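Local coordinates for probable transcriptional regulator (Pseudomonas aeruginosa, PDB 2HR3), which probably binds DNA as a dimer of winged helix-turn-helix subunits and regulates transcription, as in other members of the MarR family, at residues 39-47 against 56-67. Sequence-based numbering, arbitrary orientation.
Sequences VVLGAIDRL and LAAAERMRSSNL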
loop_
_atom_site.group_PDB
_atom_site.type_symbol
_atom_site.label_atom_id
_atom_site.label_comp_id
_atom_site.label_asym_id
_atom_site.label_seq_id
_atom_site.Cartn_x
_atom_site.Cartn_y
_atom_site.Cartn_z
ATOM N N VAL A 39 -8.907 -5.575 0.386
ATOM C CA VAL A 39 -8.247 -4.770 1.422
ATOM C C VAL A 39 -8.859 -5.033 2.795
ATOM O O VAL A 39 -8.149 -5.417 3.701
ATOM C CB VAL A 39 -8.402 -3.232 1.108
ATOM C CG1 VAL A 39 -8.041 -2.386 2.260
ATOM C CG2 VAL A 39 -7.599 -2.834 -0.122
ATOM N N VAL A 40 -10.188 -4.897 2.927
ATOM C CA VAL A 40 -10.829 -5.181 4.204
ATOM C C VAL A 40 -10.503 -6.611 4.662
ATOM O O VAL A 40 -10.070 -6.846 5.803
ATOM C CB VAL A 40 -12.380 -4.881 4.133
ATOM C CG1 VAL A 40 -13.115 -5.333 5.399
ATOM C CG2 VAL A 40 -12.595 -3.394 3.886
ATOM N N LEU A 41 -10.693 -7.566 3.769
ATOM C CA LEU A 41 -10.408 -9.000 4.032
ATOM C C LEU A 41 -8.992 -9.290 4.463
ATOM O O LEU A 41 -8.715 -10.130 5.357
ATOM C CB LEU A 41 -10.640 -9.800 2.743
ATOM C CG LEU A 41 -11.763 -10.841 2.539
ATOM C CD1 LEU A 41 -13.028 -10.537 3.272
ATOM C CD2 LEU A 41 -11.953 -11.029 1.079
ATOM N N GLY A 42 -8.069 -8.616 3.791
ATOM C CA GLY A 42 -6.700 -8.887 4.054
ATOM C C GLY A 42 -6.318 -8.318 5.382
ATOM O O GLY A 42 -5.532 -8.907 6.063
ATOM N N ALA A 43 -6.817 -7.121 5.668
ATOM C CA ALA A 43 -6.737 -6.511 6.943
ATOM C C ALA A 43 -7.227 -7.370 8.103
ATOM O O ALA A 43 -6.549 -7.479 9.125
ATOM C CB ALA A 43 -7.461 -5.205 6.904
ATOM N N ILE A 44 -8.376 -8.023 7.959
ATOM C CA ILE A 44 -8.893 -8.903 9.030
ATOM C C ILE A 44 -7.980 -10.106 9.294
ATOM O O ILE A 44 -7.871 -10.592 10.428
ATOM C CB ILE A 44 -10.282 -9.465 8.606
ATOM C CG1 ILE A 44 -11.346 -8.371 8.701
ATOM C CG2 ILE A 44 -10.655 -10.664 9.385
ATOM C CD1 ILE A 44 -12.592 -8.626 7.922
ATOM N N ASP A 45 -7.420 -10.668 8.215
ATOM C CA ASP A 45 -6.581 -11.847 8.342
ATOM C C ASP A 45 -5.264 -11.422 8.988
ATOM O O ASP A 45 -4.751 -12.089 9.878
ATOM C CB ASP A 45 -6.369 -12.462 6.981
ATOM C CG ASP A 45 -5.252 -13.524 6.971
ATOM O OD1 ASP A 45 -5.482 -14.635 7.538
ATOM O OD2 ASP A 45 -4.163 -13.236 6.379
ATOM N N ARG A 46 -4.761 -10.269 8.567
ATOM C CA ARG A 46 -3.572 -9.745 9.165
ATOM C C ARG A 46 -3.726 -9.620 10.667
ATOM O O ARG A 46 -2.881 -10.134 11.386
ATOM C CB ARG A 46 -3.173 -8.416 8.542
ATOM C CG ARG A 46 -2.480 -8.626 7.185
ATOM C CD ARG A 46 -1.618 -7.455 6.748
ATOM N NE ARG A 46 -2.381 -6.227 6.584
ATOM C CZ ARG A 46 -3.121 -5.908 5.524
ATOM N NH1 ARG A 46 -3.236 -6.730 4.496
ATOM N NH2 ARG A 46 -3.754 -4.734 5.496
ATOM N N LEU A 47 -4.809 -8.973 11.130
ATOM C CA LEU A 47 -5.050 -8.736 12.579
ATOM C C LEU A 47 -5.504 -9.956 13.347
ATOM O O LEU A 47 -5.867 -9.852 14.546
ATOM C CB LEU A 47 -6.083 -7.635 12.796
ATOM C CG LEU A 47 -5.684 -6.260 12.303
ATOM C CD1 LEU A 47 -6.957 -5.414 12.204
ATOM C CD2 LEU A 47 -4.591 -5.628 13.175
ATOM N N LEU A 56 -10.038 -2.512 13.113
ATOM C CA LEU A 56 -9.838 -2.646 11.710
ATOM C C LEU A 56 -9.780 -1.267 11.055
ATOM O O LEU A 56 -8.857 -0.999 10.262
ATOM C CB LEU A 56 -11.050 -3.373 11.154
ATOM C CG LEU A 56 -10.962 -4.447 10.085
ATOM C CD1 LEU A 56 -12.444 -4.794 9.712
ATOM C CD2 LEU A 56 -10.187 -3.956 8.958
ATOM N N ALA A 57 -10.792 -0.429 11.320
ATOM C CA ALA A 57 -10.746 0.937 10.846
ATOM C C ALA A 57 -9.398 1.607 11.246
ATOM O O ALA A 57 -8.704 2.178 10.382
ATOM C CB ALA A 57 -11.855 1.707 11.367
ATOM N N ALA A 58 -9.000 1.482 12.512
ATOM C CA ALA A 58 -7.796 2.117 12.970
ATOM C C ALA A 58 -6.559 1.641 12.240
ATOM O O ALA A 58 -5.724 2.453 11.867
ATOM C CB ALA A 58 -7.609 1.914 14.488
ATOM N N ALA A 59 -6.434 0.336 12.044
ATOM C CA ALA A 59 -5.291 -0.266 11.373
ATOM C C ALA A 59 -5.184 0.089 9.915
ATOM O O ALA A 59 -4.110 -0.033 9.310
ATOM C CB ALA A 59 -5.367 -1.779 11.484
ATOM N N GLU A 60 -6.315 0.424 9.312
ATOM C CA GLU A 60 -6.373 0.724 7.887
ATOM C C GLU A 60 -6.563 2.226 7.739
ATOM O O GLU A 60 -6.862 2.705 6.659
ATOM C CB GLU A 60 -7.524 -0.052 7.265
ATOM C CG GLU A 60 -7.244 -1.496 7.275
ATOM C CD GLU A 60 -5.974 -1.837 6.476
ATOM O OE1 GLU A 60 -5.841 -1.373 5.311
ATOM O OE2 GLU A 60 -5.107 -2.569 7.010
ATOM N N ARG A 61 -6.375 2.961 8.844
ATOM C CA ARG A 61 -6.668 4.403 8.886
ATOM C C ARG A 61 -7.945 4.675 8.081
ATOM O O ARG A 61 -8.138 5.724 7.450
ATOM C CB ARG A 61 -5.481 5.255 8.395
ATOM C CG ARG A 61 -4.085 4.604 8.581
ATOM C CD ARG A 61 -3.707 4.517 10.081
ATOM N NE ARG A 61 -3.862 5.816 10.752
ATOM C CZ ARG A 61 -4.734 6.097 11.725
ATOM N NH1 ARG A 61 -5.600 5.157 12.159
ATOM N NH2 ARG A 61 -4.771 7.339 12.250
HETATM N N MSE A 62 -8.838 3.713 8.156
HETATM C CA MSE A 62 -10.067 3.812 7.450
HETATM C C MSE A 62 -11.030 4.512 8.341
HETATM O O MSE A 62 -10.952 4.380 9.549
HETATM C CB MSE A 62 -10.610 2.444 7.170
HETATM C CG MSE A 62 -10.037 1.826 5.984
HETATM SE SE MSE A 62 -11.193 0.314 5.534
HETATM C CE MSE A 62 -12.823 1.302 4.847
ATOM N N ARG A 63 -11.964 5.197 7.705
ATOM C CA ARG A 63 -13.027 5.882 8.365
ATOM C C ARG A 63 -14.126 4.918 8.849
ATOM O O ARG A 63 -14.600 4.064 8.105
ATOM C CB ARG A 63 -13.562 6.962 7.419
ATOM C CG ARG A 63 -12.505 8.096 7.246
ATOM C CD ARG A 63 -12.708 8.998 6.019
ATOM N NE ARG A 63 -13.459 10.219 6.329
ATOM C CZ ARG A 63 -13.528 11.274 5.534
ATOM N NH1 ARG A 63 -12.887 11.288 4.363
ATOM N NH2 ARG A 63 -14.207 12.330 5.925
ATOM N N SER A 64 -14.488 5.056 10.126
ATOM C CA SER A 64 -15.599 4.291 10.746
ATOM C C SER A 64 -16.811 4.188 9.809
ATOM O O SER A 64 -17.239 3.093 9.441
ATOM C CB SER A 64 -15.975 4.930 12.094
ATOM O OG SER A 64 -16.645 4.013 12.961
ATOM N N SER A 65 -17.317 5.337 9.380
ATOM C CA SER A 65 -18.477 5.418 8.452
ATOM C C SER A 65 -18.370 4.507 7.229
ATOM O O SER A 65 -19.360 4.018 6.742
ATOM C CB SER A 65 -18.707 6.883 7.979
ATOM O OG SER A 65 -17.606 7.373 7.179
ATOM N N ASN A 66 -17.154 4.283 6.749
ATOM C CA ASN A 66 -16.898 3.734 5.403
ATOM C C ASN A 66 -16.749 2.205 5.374
ATOM O O ASN A 66 -17.299 1.490 4.526
ATOM C CB ASN A 66 -15.613 4.393 4.907
ATOM C CG ASN A 66 -15.353 4.104 3.486
ATOM O OD1 ASN A 66 -14.772 3.066 3.146
ATOM N ND2 ASN A 66 -15.806 5.003 2.611
ATOM N N LEU A 67 -15.950 1.745 6.333
ATOM C CA LEU A 67 -15.883 0.364 6.787
ATOM C C LEU A 67 -17.257 -0.269 7.128
ATOM O O LEU A 67 -17.487 -1.478 6.931
ATOM C CB LEU A 67 -14.987 0.303 8.039
ATOM C CG LEU A 67 -14.636 -1.149 8.385
ATOM C CD1 LEU A 67 -14.056 -1.927 7.163
ATOM C CD2 LEU A 67 -13.731 -1.206 9.549
#
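Leu56 makes the main apolar contact, its two methyls parting over successive residues of helix 32-46: CD2 meets Ala43 CB at 3.6 Å, while CD1 lies 3.9 Å from Ile44 CG1. On one flank, Leu47, the residue just after that helix, brings CD1 to 4.0 Å from Ala59 CB and equally near the backbone CA of Leu56. On the other, Val40 meets Leu67 obliquely. Both Val40 methyls approach Leu67 CD1, with CG2 at 3.9 Å, and the same CG2 also reaches the selenium of selenomethionine Met62.

The polar contact is a salt bridge from Arg46 NH2 to Glu60 OE2, 3.0 Å long. As a hydrogen bond it is weak, the angle at the hydrogen being 129°. The guanidinium and carboxylate planes stand 57° apart, so the groups do not pair flat; OE2 meets the guanidinium at its edge, near its plane. Glu60 CG lies anti to its own carbonyl carbon (chi1 -68°), and a bend at chi2 lays the chain against Ala43, whose CB is 3.5 Å from OE2, while OE1 lies near Val39 CG1.

Between the helices, the end of helix 53-59 fits a Schellman motif, with Arg61 at positive phi as C-prime and its N bonded to Ala58 O; the partner bond through Met62 N is less certain. Arg61 NH1 also bonds to Ala58 O (2.7 Å), in the carbonyl plane on a lone pair. Arg63 occupies the N-cap position of helix 64-76.

Helices 53-59 and 64-76 fit the helix-turn-helix of a MarR winged-helix domain, the second probably being the recognition helix. Helix 32-46 packs against this pair: Val40 continues onto Leu70, Leu71 and Leu74, and Ile44 and Leu56 both touch Val94 of strand 93-96, probably part of the wing, while Asp45 salt-bridges Arg108 of helix 98-122.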